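Local coordinates for beta subunit of a putative Aromatic-ring-hydroxylating dioxygenase (Novosphingobium aromaticivorans DSM 12444, PDB 3EBY), which is probably the non-catalytic, structural partner of the iron-bearing alpha subunit in an enzyme thought to dihydroxylate aromatic rings, at the interface of chains A and B. Coordinates in Å, arbitrary orientation; residue numbers count along the deposited sequence, not the author numbering. Chains: chain A/B, beta subunit of a putative Aromatic-ring-hydroxylating dioxygenase.

The interface of chains A and B. Residues chain A 17-18, 21-22, 25; chain B 13, 94, 96, 108.
B:Val96, at the start of strand 96-101, lays its methyl CG2 against one side of helix 8-28 of chain A. The valine holds CG1 anti to its backbone N (chi1 -179°), which turns CG2 toward the helix, where it meets CD1 of A:Leu25 tip to tip at 3.5 Å. One turn earlier the methyl CB of A:Ala21 packs on CG2 of B:Val96 at 3.7 Å, and the backbone of A:Ala22 borders it. The small alanines probably allow the start of the strand to come close to the helix, while B:Glu108 adds little more than a backbone flank beside A:Leu25.

Outward from this apolar strip, B:Arg94 runs extended from CG to NE along the helix, with CG anti to its backbone N, and a turn at chi4 (99°) sets its guanidinium; its CD packs on CB of A:Asp17 at 3.7 Å. That CB lies over one face of the guanidinium, toward its rim, and the amide NE2 of B:Gln13 lies over the opposite face. At the guanidinium edge A:Asp18 crosses obliquely, the two planes 47° apart, and its OD1 takes both hydrogen bonds of a side-on grip. B:Arg94 NE reaches the anti lone pair of A:Asp18 OD1 at 2.9 Å, a salt bridge as well as a hydrogen bond. B:Arg94 NH2 meets A:Asp18 OD1 at 3.0 Å from above the carboxylate plane. The other carboxylate oxygen, OD2, is joined through a water to OE1 of B:Gln13, 2.8 Å from the water oxygen. An alanine in place of B:Arg94 would probably cost the paired grip on A:Asp18 and the aliphatic cover over A:Asp17, loosening the rim. The patch thus fastens helix 8-28 of chain A to chain B, and probably helps join neighbouring beta subunits in the trimer typical of this family.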
ATOM      1  N   ASP A  17      -4.888  -3.504  11.596  1.00 15.17           N
ATOM      2  CA  ASP A  17      -4.617  -2.585  10.505  1.00 16.14           C
ATOM      3  C   ASP A  17      -4.353  -1.134  11.010  1.00 12.50           C
ATOM      4  O   ASP A  17      -3.434  -0.480  10.535  1.00 16.39           O
ATOM      5  CB  ASP A  17      -5.740  -2.609   9.464  1.00 14.78           C
ATOM      6  CG  ASP A  17      -5.761  -3.898   8.627  1.00 13.46           C
ATOM      7  OD1 ASP A  17      -4.682  -4.496   8.390  1.00 14.16           O
ATOM      8  OD2 ASP A  17      -6.871  -4.265   8.141  1.00 18.41           O
ATOM      9  N   ASP A  18      -5.088  -0.688  12.029  1.00 14.27           N
ATOM     10  CA  ASP A  18      -4.840   0.631  12.653  1.00 15.23           C
ATOM     11  C   ASP A  18      -3.442   0.671  13.294  1.00 15.49           C
ATOM     12  O   ASP A  18      -2.668   1.613  13.078  1.00 14.51           O
ATOM     13  CB  ASP A  18      -5.877   0.912  13.748  1.00 14.85           C
ATOM     14  CG  ASP A  18      -7.229   1.331  13.208  1.00 18.21           C
ATOM     15  OD1 ASP A  18      -7.374   1.640  12.017  1.00 17.96           O
ATOM     16  OD2 ASP A  18      -8.153   1.447  14.050  1.00 18.57           O
ATOM     17  N   ALA A  21      -0.782   1.018  10.511  1.00 16.10           N
ATOM     18  CA  ALA A  21      -0.764   2.387   9.949  1.00 15.36           C
ATOM     19  C   ALA A  21       0.014   3.346  10.861  1.00 16.40           C
ATOM     20  O   ALA A  21       0.907   4.063  10.413  1.00 14.89           O
ATOM     21  CB  ALA A  21      -2.191   2.888   9.702  1.00 13.87           C
ATOM     22  N   ALA A  22      -0.262   3.278  12.166  1.00 15.64           N
ATOM     23  CA  ALA A  22       0.365   4.144  13.153  1.00 16.38           C
ATOM     24  C   ALA A  22       1.825   3.766  13.396  1.00 15.68           C
ATOM     25  O   ALA A  22       2.641   4.624  13.610  1.00 16.65           O
ATOM     26  CB  ALA A  22      -0.403   4.084  14.456  1.00 21.13           C
ATOM     27  N   LEU A  25       3.811   5.256  10.495  1.00 16.34           N
ATOM     28  CA  LEU A  25       3.900   6.731  10.591  1.00 18.10           C
ATOM     29  C   LEU A  25       4.824   7.164  11.736  1.00 17.66           C
ATOM     30  O   LEU A  25       5.573   8.127  11.593  1.00 16.69           O
ATOM     31  CB  LEU A  25       2.520   7.377  10.730  1.00 21.58           C
ATOM     32  CG  LEU A  25       1.821   7.676   9.383  1.00 31.38           C
ATOM     33  CD1 LEU A  25       0.432   8.249   9.626  1.00 36.45           C
ATOM     34  CD2 LEU A  25       2.655   8.630   8.518  1.00 29.71           C
TER
ATOM     35  N   GLN B  13     -13.311   6.213   9.817  1.00 16.73           N
ATOM     36  CA  GLN B  13     -12.144   5.478   9.276  1.00 17.51           C
ATOM     37  C   GLN B  13     -12.441   4.944   7.865  1.00 17.81           C
ATOM     38  O   GLN B  13     -11.657   5.154   6.922  1.00 15.98           O
ATOM     39  CB  GLN B  13     -11.778   4.310  10.195  1.00 19.68           C
ATOM     40  CG  GLN B  13     -10.543   3.517   9.727  1.00 17.51           C
ATOM     41  CD  GLN B  13      -9.274   4.262   9.960  1.00 18.36           C
ATOM     42  OE1 GLN B  13      -8.991   4.662  11.078  1.00 17.79           O
ATOM     43  NE2 GLN B  13      -8.469   4.444   8.890  1.00 15.43           N
ATOM     44  N   ARG B  94      -3.223   3.056   4.774  1.00 15.33           N
ATOM     45  CA  ARG B  94      -4.383   3.266   5.629  1.00 14.76           C
ATOM     46  C   ARG B  94      -4.208   4.569   6.426  1.00 16.03           C
ATOM     47  O   ARG B  94      -3.123   4.879   6.888  1.00 15.18           O
ATOM     48  CB  ARG B  94      -4.572   2.069   6.554  1.00 15.62           C
ATOM     49  CG  ARG B  94      -5.770   2.150   7.488  1.00 17.58           C
ATOM     50  CD  ARG B  94      -5.845   0.871   8.295  1.00 16.28           C
ATOM     51  NE  ARG B  94      -6.947   0.836   9.248  1.00 16.53           N
ATOM     52  CZ  ARG B  94      -8.100   0.224   9.035  1.00 19.70           C
ATOM     53  NH1 ARG B  94      -8.385  -0.272   7.842  1.00 19.31           N
ATOM     54  NH2 ARG B  94      -9.013   0.184   9.994  1.00 16.62           N
ATOM     55  N   VAL B  96      -4.400   7.327   9.415  1.00 14.27           N
ATOM     56  CA  VAL B  96      -4.412   7.507  10.868  1.00 16.18           C
ATOM     57  C   VAL B  96      -5.167   8.770  11.227  1.00 14.79           C
ATOM     58  O   VAL B  96      -4.784   9.890  10.822  1.00 17.25           O
ATOM     59  CB  VAL B  96      -2.962   7.585  11.446  1.00 16.27           C
ATOM     60  CG1 VAL B  96      -2.994   7.752  12.964  1.00 16.50           C
ATOM     61  CG2 VAL B  96      -2.142   6.326  11.048  1.00 16.37           C
ATOM     62  N   GLU B 108      -3.931  11.539   8.528  1.00 14.34           N
ATOM     63  CA  GLU B 108      -2.687  11.462   7.758  1.00 14.42           C
ATOM     64  C   GLU B 108      -2.557  10.077   7.153  1.00 16.82           C
ATOM     65  O   GLU B 108      -3.001   9.110   7.750  1.00 16.69           O
ATOM     66  CB  GLU B 108      -1.484  11.765   8.649  1.00 15.69           C
ATOM     67  CG  GLU B 108      -1.605  13.093   9.421  1.00 18.42           C
ATOM     68  CD  GLU B 108      -0.361  13.486  10.206  1.00 18.34           C
ATOM     69  OE1 GLU B 108       0.702  12.813  10.108  1.00 17.87           O
ATOM     70  OE2 GLU B 108      -0.475  14.476  10.956  1.00 19.80           O
TER
HETATM   71  O   HOH W   1     -10.115   3.246  13.261  1.00 23.25           O